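Local coordinates for endo-beta-mannanase (Opitutaceae bacterium TAV5, PDB 7BOB), which acts as an exo-beta-1,4-mannosidase of glycoside hydrolase family 5, probably releasing mannose units from the ends of beta-1,4-linked manno-oligosaccharides in the termite hindgut, at residues 98-103 / 172-177; 177-182 / 189-194; 120-125 / 168-173. All coordinates share one frame; numbering follows the deposited sequence.

Contact 1. Residues 98-103 / 172-177; sequences SLFVGW and HEWCRR
The six-membered ring of Trp174 brings its outer edge over the flat of the Phe100 ring. Atom CZ2 of Trp174 stands 3.7 Å above the centre of the Phe100 ring, and the closest approach is from Trp174 CH2 to Phe100 CD2, 3.8 Å. With the two planes at 64° and centroids 4.9 Å apart, this is an edge-to-face pair in which the indole supplies the edge. A chi1 of -178° swings the Trp174 indole away from its own backbone N and out to Phe100 on strand 94-101, where the rings pass each other heading opposite ways. Phe100 also pairs edge-to-face with Trp63, and Trp174 with Phe121, so the pair belongs to a longer run of aromatic rings; Leu153 of strand 151-154 touches both partners. Replacing Phe100 by an alanine would probably open a gap beneath the indole edge and deprive Trp174 of the ring that helps fix its tilt. Within the helix, Arg176 forms a two-pronged salt bridge with Glu173, its NE to OE1 of Glu173 at 3.0 Å and its NH2 to OE2 of Glu173 at 2.6 Å. Phe100 is the centre of an inverse gamma turn, where strand 94-101 changes direction. A helix of the outer layer laid against the parallel strands at the core is the basic packing of the (beta/alpha)8 barrel, the fold of family 5 glycoside hydrolases.

Contact 2. Residues 177-182 / 189-194; sequences RMTGAI and ALILSG
Ile182 and Ile191 both carry CG1 anti to the carbonyl carbon (chi1 -79° and -52°), which places CG2 of Ile182 and the CG1-CD1 arm of Ile191 where they can meet between helix 168-183 and strand 191-192. The two belong to one helix-to-strand step of the (beta/alpha)8 barrel: the helix runs along the outside, the chain turns, and the next strand of the parallel sheet returns beneath it. The side chains approach tip to tip. In Ile191 the extended chi2 (173°) carries CD1 up against Ile182 and Thr179, and this methyl does most of the touching. Beside Ile182, one turn back on the helix, Thr179 touches the same CD1 through its carbonyl O and its CB, with CB of Thr179 4.0 Å from CD1 of Ile191. No hydrogen bond crosses here; the contact is van der Waals packing, mostly between apolar side chains, and all three residues are buried. The hydroxyl of Thr179 is instead occupied within its own helix, bonding to the carbonyls of Cys175 and Arg176. The backbone of Ile191 bonds to the backbones of Asp235 and Val236, and its N also to OD2 of Asp235, while Ile182 also rests on Leu99 and Leu153 of the neighbouring strands and on Thr138 of helix 124-141. The tightest point of the whole interface is a single methyl pair, CG2 of Ile182 against CD1 of Ile191 at 3.6 Å.

Contact 3. Residues 120-125 / 168-173; sequences LFSDPV and PAQVHE
The loop that leads into one outer helix of the (beta/alpha)8 barrel, helix 124-141, here meets the first turn of another, helix 168-183, through a methyl-on-ring contact, an amide alongside a serine, and a bridging water. Phe121 and Val171 run alongside each other in the same direction, and CG2 of Val171 is placed over one face of the Phe121 ring. This CH-pi contact has the methyl carbon, Val171 CG2, 4.2 Å from the centroid of the Phe121 ring and 24° off the ring normal, displaced toward the rim on the side of CD2. Val171 achieves this with CG1 anti to the backbone N (chi1 168°), which swings CG2 round to the ring. One residue on from Phe121 and one back from Val171, the amide group of Gln170 comes up against the CB of Ser122, with NE2 of Gln170 3.5 Å from that carbon. The meeting is one of van der Waals contact; OE1 of Gln170 is taken by the backbone N of Thr167, which ties the amide back to the start of its own helix. Between the two backbones a water donates to both the O of Phe121 and the O of Gln170, each at 2.6 Å, joining carbonyls whose oxygens stand 4.0 Å apart. Asp123 is the N-cap of helix 124-141, its OD2 accepting from the backbone N of Met126. Around this junction, Phe121 also packs on Asp162 and Cys163 of helix 162-165, while Trp206 from a loop touches Val171.

All three contacts use helix 168-183: contact 3 at its first turns, contact 1 in the middle, contact 2 at its far part. Centres of contacts 1 and 3 are about 9 Å apart, of 1 and 2 about 8 Å, of 2 and 3 about 15 Å. Along the chain, contacts 1 and 3 end on overlapping parts of the helix, sharing His172 and Glu173, and both close before contact 2 opens. Contacts 1 and 2 reach the same parallel sheet through strands 94-101 and 191-192, and touch where Met178 SD lies 3.5 Å from Phe100 CZ; contact 3 joins the loop before helix 124-141. Together they seat one outer helix of the (beta/alpha)8 barrel.

Contact 1. Residues 98-103 / 172-177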
loop_
_atom_site.group_PDB
_atom_site.type_symbol
_atom_site.label_atom_id
_atom_site.label_comp_id
_atom_site.label_asym_id
_atom_site.label_seq_id
_atom_site.Cartn_x
_atom_site.Cartn_y
_atom_site.Cartn_z
ATOM N N SER A 98 20.368 20.179 -22.122
ATOM C CA SER A 98 20.013 19.297 -21.013
ATOM C C SER A 98 20.630 17.935 -21.284
ATOM O O SER A 98 20.356 17.336 -22.329
ATOM C CB SER A 98 18.493 19.203 -20.865
ATOM O OG SER A 98 18.112 18.452 -19.723
ATOM N N LEU A 99 21.458 17.456 -20.342
ATOM C CA LEU A 99 22.345 16.310 -20.573
ATOM C C LEU A 99 21.653 14.974 -20.323
ATOM O O LEU A 99 21.576 14.123 -21.220
ATOM C CB LEU A 99 23.593 16.418 -19.683
ATOM C CG LEU A 99 24.386 17.728 -19.841
ATOM C CD1 LEU A 99 25.790 17.631 -19.248
ATOM C CD2 LEU A 99 24.466 18.171 -21.304
ATOM N N PHE A 100 21.171 14.759 -19.093
ATOM C CA PHE A 100 20.736 13.435 -18.657
ATOM C C PHE A 100 19.263 13.276 -19.007
ATOM O O PHE A 100 18.359 13.536 -18.216
ATOM C CB PHE A 100 21.028 13.240 -17.174
ATOM C CG PHE A 100 22.475 12.917 -16.894
ATOM C CD1 PHE A 100 22.977 11.647 -17.145
ATOM C CD2 PHE A 100 23.338 13.888 -16.414
ATOM C CE1 PHE A 100 24.321 11.350 -16.910
ATOM C CE2 PHE A 100 24.681 13.601 -16.168
ATOM C CZ PHE A 100 25.178 12.343 -16.422
ATOM N N VAL A 101 19.036 12.878 -20.254
ATOM C CA VAL A 101 17.708 12.734 -20.838
ATOM C C VAL A 101 17.717 11.420 -21.612
ATOM O O VAL A 101 18.357 11.331 -22.663
ATOM C CB VAL A 101 17.355 13.902 -21.777
ATOM C CG1 VAL A 101 15.953 13.752 -22.308
ATOM C CG2 VAL A 101 17.515 15.258 -21.072
ATOM N N GLY A 102 17.028 10.401 -21.098
ATOM C CA GLY A 102 16.303 10.484 -19.843
ATOM C C GLY A 102 14.794 10.595 -19.990
ATOM O O GLY A 102 14.211 10.132 -20.976
ATOM N N TRP A 103 14.180 11.220 -18.990
ATOM C CA TRP A 103 12.732 11.396 -18.934
ATOM C C TRP A 103 12.279 12.448 -19.937
ATOM O O TRP A 103 12.849 13.542 -19.986
ATOM C CB TRP A 103 12.355 11.831 -17.526
ATOM C CG TRP A 103 10.878 12.011 -17.242
ATOM C CD1 TRP A 103 10.128 13.128 -17.475
ATOM C CD2 TRP A 103 10.005 11.062 -16.618
ATOM N NE1 TRP A 103 8.838 12.932 -17.051
ATOM C CE2 TRP A 103 8.732 11.672 -16.518
ATOM C CE3 TRP A 103 10.171 9.752 -16.141
ATOM C CZ2 TRP A 103 7.624 11.018 -15.963
ATOM C CZ3 TRP A 103 9.067 9.097 -15.581
ATOM C CH2 TRP A 103 7.810 9.739 -15.494
ATOM N N HIS A 172 22.091 12.456 -3.737
ATOM C CA HIS A 172 22.981 13.563 -3.406
ATOM C C HIS A 172 24.373 13.328 -3.975
ATOM O O HIS A 172 24.979 14.246 -4.551
ATOM C CB HIS A 172 23.027 13.741 -1.887
ATOM C CG HIS A 172 23.906 14.857 -1.412
ATOM N ND1 HIS A 172 23.405 15.997 -0.820
ATOM C CD2 HIS A 172 25.254 14.986 -1.394
ATOM C CE1 HIS A 172 24.403 16.790 -0.475
ATOM N NE2 HIS A 172 25.537 16.199 -0.814
ATOM N N GLU A 173 24.877 12.086 -3.856
ATOM C CA GLU A 173 26.214 11.776 -4.341
ATOM C C GLU A 173 26.271 11.818 -5.862
ATOM O O GLU A 173 27.245 12.318 -6.434
ATOM C CB GLU A 173 26.663 10.408 -3.807
ATOM C CG GLU A 173 27.985 9.874 -4.373
ATOM C CD GLU A 173 29.196 10.761 -4.028
ATOM O OE1 GLU A 173 29.090 11.651 -3.161
ATOM O OE2 GLU A 173 30.269 10.571 -4.628
ATOM N N TRP A 174 25.247 11.292 -6.536
ATOM C CA TRP A 174 25.232 11.313 -7.994
ATOM C C TRP A 174 25.261 12.739 -8.513
ATOM O O TRP A 174 25.940 13.043 -9.511
ATOM C CB TRP A 174 23.988 10.598 -8.500
ATOM C CG TRP A 174 23.874 10.511 -9.978
ATOM C CD1 TRP A 174 24.339 9.500 -10.776
ATOM C CD2 TRP A 174 23.216 11.441 -10.843
ATOM N NE1 TRP A 174 24.016 9.753 -12.085
ATOM C CE2 TRP A 174 23.331 10.939 -12.155
ATOM C CE3 TRP A 174 22.544 12.647 -10.638
ATOM C CZ2 TRP A 174 22.801 11.606 -13.260
ATOM C CZ3 TRP A 174 22.016 13.309 -11.737
ATOM C CH2 TRP A 174 22.143 12.787 -13.029
ATOM N N CYS A 175 24.533 13.627 -7.828
ATOM C CA CYS A 175 24.464 15.027 -8.225
ATOM C C CYS A 175 25.818 15.703 -8.048
ATOM O O CYS A 175 26.270 16.443 -8.924
ATOM C CB CYS A 175 23.377 15.734 -7.407
ATOM S SG CYS A 175 23.146 17.487 -7.753
ATOM N N ARG A 176 26.484 15.434 -6.918
ATOM C CA ARG A 176 27.850 15.904 -6.715
ATOM C C ARG A 176 28.767 15.411 -7.822
ATOM O O ARG A 176 29.561 16.184 -8.371
ATOM C CB ARG A 176 28.382 15.442 -5.351
ATOM C CG ARG A 176 29.649 16.180 -4.872
ATOM C CD ARG A 176 30.338 15.457 -3.703
ATOM N NE ARG A 176 30.692 14.084 -4.043
ATOM C CZ ARG A 176 31.835 13.733 -4.638
ATOM N NH1 ARG A 176 32.741 14.657 -4.949
ATOM N NH2 ARG A 176 32.072 12.459 -4.930
ATOM N N ARG A 177 28.656 14.130 -8.177
ATOM C CA ARG A 177 29.561 13.566 -9.173
ATOM C C ARG A 177 29.298 14.138 -10.559
ATOM O O ARG A 177 30.242 14.423 -11.301
ATOM C CB ARG A 177 29.441 12.049 -9.198
ATOM C CG ARG A 177 30.054 11.357 -7.985
ATOM C CD ARG A 177 31.572 11.346 -8.039
ATOM N NE ARG A 177 32.077 10.961 -9.354
ATOM C CZ ARG A 177 32.381 9.716 -9.713
ATOM N NH1 ARG A 177 32.246 8.714 -8.861
ATOM N NH2 ARG A 177 32.839 9.473 -10.931
#

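Contact 2. Residues 177-182 / 189-194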
loop_
_atom_site.group_PDB
_atom_site.type_symbol
_atom_site.label_atom_id
_atom_site.label_comp_id
_atom_site.label_asym_id
_atom_site.label_seq_id
_atom_site.Cartn_x
_atom_site.Cartn_y
_atom_site.Cartn_z
ATOM N N ARG A 177 28.656 14.130 -8.177
ATOM C CA ARG A 177 29.561 13.566 -9.173
ATOM C C ARG A 177 29.298 14.138 -10.559
ATOM O O ARG A 177 30.242 14.423 -11.301
ATOM C CB ARG A 177 29.441 12.049 -9.198
ATOM C CG ARG A 177 30.054 11.357 -7.985
ATOM C CD ARG A 177 31.572 11.346 -8.039
ATOM N NE ARG A 177 32.077 10.961 -9.354
ATOM C CZ ARG A 177 32.381 9.716 -9.713
ATOM N NH1 ARG A 177 32.246 8.714 -8.861
ATOM N NH2 ARG A 177 32.839 9.473 -10.931
ATOM N N MET A 178 28.029 14.303 -10.936
ATOM C CA MET A 178 27.735 14.773 -12.283
ATOM C C MET A 178 28.012 16.266 -12.427
ATOM O O MET A 178 28.477 16.709 -13.476
ATOM C CB MET A 178 26.290 14.470 -12.661
ATOM C CG MET A 178 25.938 13.004 -12.667
ATOM S SD MET A 178 27.142 12.012 -13.580
ATOM C CE MET A 178 27.702 10.887 -12.315
ATOM N N THR A 179 27.731 17.063 -11.395
ATOM C CA THR A 179 28.147 18.458 -11.442
ATOM C C THR A 179 29.668 18.566 -11.426
ATOM O O THR A 179 30.245 19.378 -12.154
ATOM C CB THR A 179 27.552 19.246 -10.273
ATOM O OG1 THR A 179 27.952 18.638 -9.032
ATOM C CG2 THR A 179 26.029 19.314 -10.376
ATOM N N GLY A 180 30.332 17.760 -10.597
ATOM C CA GLY A 180 31.781 17.811 -10.539
ATOM C C GLY A 180 32.427 17.474 -11.869
ATOM O O GLY A 180 33.442 18.071 -12.245
ATOM N N ALA A 181 31.842 16.516 -12.597
ATOM C CA ALA A 181 32.348 16.156 -13.921
ATOM C C ALA A 181 32.204 17.315 -14.894
ATOM O O ALA A 181 33.093 17.562 -15.720
ATOM C CB ALA A 181 31.602 14.932 -14.453
ATOM N N ILE A 182 31.075 18.022 -14.831
ATOM C CA ILE A 182 30.882 19.165 -15.710
ATOM C C ILE A 182 31.926 20.231 -15.404
ATOM O O ILE A 182 32.464 20.885 -16.311
ATOM C CB ILE A 182 29.443 19.692 -15.566
ATOM C CG1 ILE A 182 28.477 18.819 -16.370
ATOM C CG2 ILE A 182 29.338 21.158 -15.990
ATOM C CD1 ILE A 182 27.057 18.809 -15.790
ATOM N N ALA A 189 30.800 27.189 -14.974
ATOM C CA ALA A 189 29.502 27.084 -15.623
ATOM C C ALA A 189 28.363 27.222 -14.613
ATOM O O ALA A 189 28.496 26.889 -13.426
ATOM C CB ALA A 189 29.382 25.745 -16.355
ATOM N N LEU A 190 27.236 27.731 -15.105
ATOM C CA LEU A 190 25.972 27.684 -14.388
ATOM C C LEU A 190 25.287 26.356 -14.709
ATOM O O LEU A 190 25.018 26.052 -15.879
ATOM C CB LEU A 190 25.086 28.866 -14.769
ATOM C CG LEU A 190 25.603 30.259 -14.379
ATOM C CD1 LEU A 190 24.529 31.322 -14.556
ATOM C CD2 LEU A 190 26.130 30.261 -12.953
ATOM N N ILE A 191 25.046 25.555 -13.673
ATOM C CA ILE A 191 24.362 24.271 -13.788
ATOM C C ILE A 191 22.986 24.393 -13.140
ATOM O O ILE A 191 22.854 24.910 -12.023
ATOM C CB ILE A 191 25.186 23.138 -13.151
ATOM C CG1 ILE A 191 26.615 23.165 -13.709
ATOM C CG2 ILE A 191 24.558 21.792 -13.435
ATOM C CD1 ILE A 191 27.553 22.200 -13.027
ATOM N N LEU A 192 21.964 23.958 -13.864
ATOM C CA LEU A 192 20.605 23.910 -13.358
ATOM C C LEU A 192 20.239 22.454 -13.128
ATOM O O LEU A 192 20.775 21.554 -13.787
ATOM C CB LEU A 192 19.618 24.550 -14.333
ATOM C CG LEU A 192 20.003 25.901 -14.945
ATOM C CD1 LEU A 192 20.611 25.746 -16.315
ATOM C CD2 LEU A 192 18.775 26.764 -15.036
ATOM N N SER A 193 19.322 22.228 -12.182
ATOM C CA SER A 193 18.927 20.862 -11.852
ATOM C C SER A 193 18.038 20.253 -12.927
ATOM O O SER A 193 18.216 19.090 -13.279
ATOM C CB SER A 193 18.204 20.831 -10.504
ATOM O OG SER A 193 16.844 21.189 -10.661
ATOM N N GLY A 194 17.074 21.001 -13.459
ATOM C CA GLY A 194 16.088 20.423 -14.351
ATOM C C GLY A 194 14.892 19.776 -13.658
ATOM O O GLY A 194 14.046 19.174 -14.338
#

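Contact 3. Residues 120-125 / 168-173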
loop_
_atom_site.group_PDB
_atom_site.type_symbol
_atom_site.label_atom_id
_atom_site.label_comp_id
_atom_site.label_asym_id
_atom_site.label_seq_id
_atom_site.Cartn_x
_atom_site.Cartn_y
_atom_site.Cartn_z
ATOM N N LEU A 120 20.040 4.463 -12.238
ATOM C CA LEU A 120 20.821 5.579 -12.770
ATOM C C LEU A 120 21.710 6.212 -11.704
ATOM O O LEU A 120 22.838 6.624 -11.991
ATOM C CB LEU A 120 19.894 6.645 -13.379
ATOM C CG LEU A 120 20.610 7.900 -13.920
ATOM C CD1 LEU A 120 21.185 7.645 -15.304
ATOM C CD2 LEU A 120 19.729 9.169 -13.925
ATOM N N PHE A 121 21.232 6.275 -10.462
ATOM C CA PHE A 121 21.920 7.039 -9.430
ATOM C C PHE A 121 22.918 6.223 -8.617
ATOM O O PHE A 121 23.906 6.781 -8.121
ATOM C CB PHE A 121 20.895 7.654 -8.465
ATOM C CG PHE A 121 19.891 8.562 -9.130
ATOM C CD1 PHE A 121 20.310 9.683 -9.841
ATOM C CD2 PHE A 121 18.527 8.299 -9.031
ATOM C CE1 PHE A 121 19.383 10.534 -10.446
ATOM C CE2 PHE A 121 17.592 9.146 -9.621
ATOM C CZ PHE A 121 18.021 10.270 -10.335
ATOM N N SER A 122 22.673 4.928 -8.428
ATOM C CA SER A 122 23.441 4.134 -7.479
ATOM C C SER A 122 24.328 3.087 -8.118
ATOM O O SER A 122 25.308 2.667 -7.493
ATOM C CB SER A 122 22.494 3.411 -6.522
ATOM O OG SER A 122 21.598 2.650 -7.304
ATOM N N ASP A 123 23.977 2.610 -9.305
ATOM C CA ASP A 123 24.768 1.568 -9.939
ATOM C C ASP A 123 26.196 2.059 -10.182
ATOM O O ASP A 123 26.384 3.141 -10.759
ATOM C CB ASP A 123 24.157 1.128 -11.264
ATOM C CG ASP A 123 25.000 0.078 -11.932
ATOM O OD1 ASP A 123 25.230 -0.952 -11.272
ATOM O OD2 ASP A 123 25.471 0.285 -13.072
ATOM N N PRO A 124 27.220 1.308 -9.752
ATOM C CA PRO A 124 28.606 1.796 -9.927
ATOM C C PRO A 124 28.962 2.100 -11.373
ATOM O O PRO A 124 29.561 3.150 -11.663
ATOM C CB PRO A 124 29.443 0.649 -9.342
ATOM C CG PRO A 124 28.521 0.041 -8.282
ATOM C CD PRO A 124 27.156 0.085 -8.920
ATOM N N VAL A 125 28.600 1.207 -12.297
ATOM C CA VAL A 125 28.933 1.400 -13.708
ATOM C C VAL A 125 28.240 2.646 -14.252
ATOM O O VAL A 125 28.848 3.457 -14.969
ATOM C CB VAL A 125 28.559 0.140 -14.512
ATOM C CG1 VAL A 125 28.679 0.396 -16.008
ATOM C CG2 VAL A 125 29.435 -1.045 -14.092
ATOM N N PRO A 168 18.208 8.907 -0.737
ATOM C CA PRO A 168 18.593 10.322 -0.849
ATOM C C PRO A 168 20.102 10.544 -0.810
ATOM O O PRO A 168 20.618 11.378 -1.561
ATOM C CB PRO A 168 17.891 10.968 0.355
ATOM C CG PRO A 168 16.697 10.091 0.626
ATOM C CD PRO A 168 17.158 8.682 0.278
ATOM N N ALA A 169 20.824 9.830 0.058
ATOM C CA ALA A 169 22.277 9.953 0.089
ATOM C C ALA A 169 22.891 9.623 -1.272
ATOM O O ALA A 169 23.847 10.286 -1.710
ATOM C CB ALA A 169 22.861 9.040 1.175
ATOM N N GLN A 170 22.348 8.608 -1.959
ATOM C CA GLN A 170 22.888 8.215 -3.257
ATOM C C GLN A 170 22.552 9.232 -4.348
ATOM O O GLN A 170 23.360 9.455 -5.261
ATOM C CB GLN A 170 22.367 6.827 -3.643
ATOM C CG GLN A 170 23.110 5.672 -2.983
ATOM C CD GLN A 170 22.343 4.379 -3.084
ATOM O OE1 GLN A 170 21.113 4.375 -3.126
ATOM N NE2 GLN A 170 23.062 3.266 -3.095
ATOM N N VAL A 171 21.349 9.817 -4.302
ATOM C CA VAL A 171 21.005 10.880 -5.243
ATOM C C VAL A 171 21.886 12.095 -5.007
ATOM O O VAL A 171 22.374 12.721 -5.958
ATOM C CB VAL A 171 19.514 11.252 -5.130
ATOM C CG1 VAL A 171 19.219 12.567 -5.887
ATOM C CG2 VAL A 171 18.624 10.102 -5.614
ATOM N N HIS A 172 22.091 12.456 -3.737
ATOM C CA HIS A 172 22.981 13.563 -3.406
ATOM C C HIS A 172 24.373 13.328 -3.975
ATOM O O HIS A 172 24.979 14.246 -4.551
ATOM C CB HIS A 172 23.027 13.741 -1.887
ATOM C CG HIS A 172 23.906 14.857 -1.412
ATOM N ND1 HIS A 172 23.405 15.997 -0.820
ATOM C CD2 HIS A 172 25.254 14.986 -1.394
ATOM C CE1 HIS A 172 24.403 16.790 -0.475
ATOM N NE2 HIS A 172 25.537 16.199 -0.814
ATOM N N GLU A 173 24.877 12.086 -3.856
ATOM C CA GLU A 173 26.214 11.776 -4.341
ATOM C C GLU A 173 26.271 11.818 -5.862
ATOM O O GLU A 173 27.245 12.318 -6.434
ATOM C CB GLU A 173 26.663 10.408 -3.807
ATOM C CG GLU A 173 27.985 9.874 -4.373
ATOM C CD GLU A 173 29.196 10.761 -4.028
ATOM O OE1 GLU A 173 29.090 11.651 -3.161
ATOM O OE2 GLU A 173 30.269 10.571 -4.628
HETATM O O HOH W 1 25.202 7.784 -6.042
#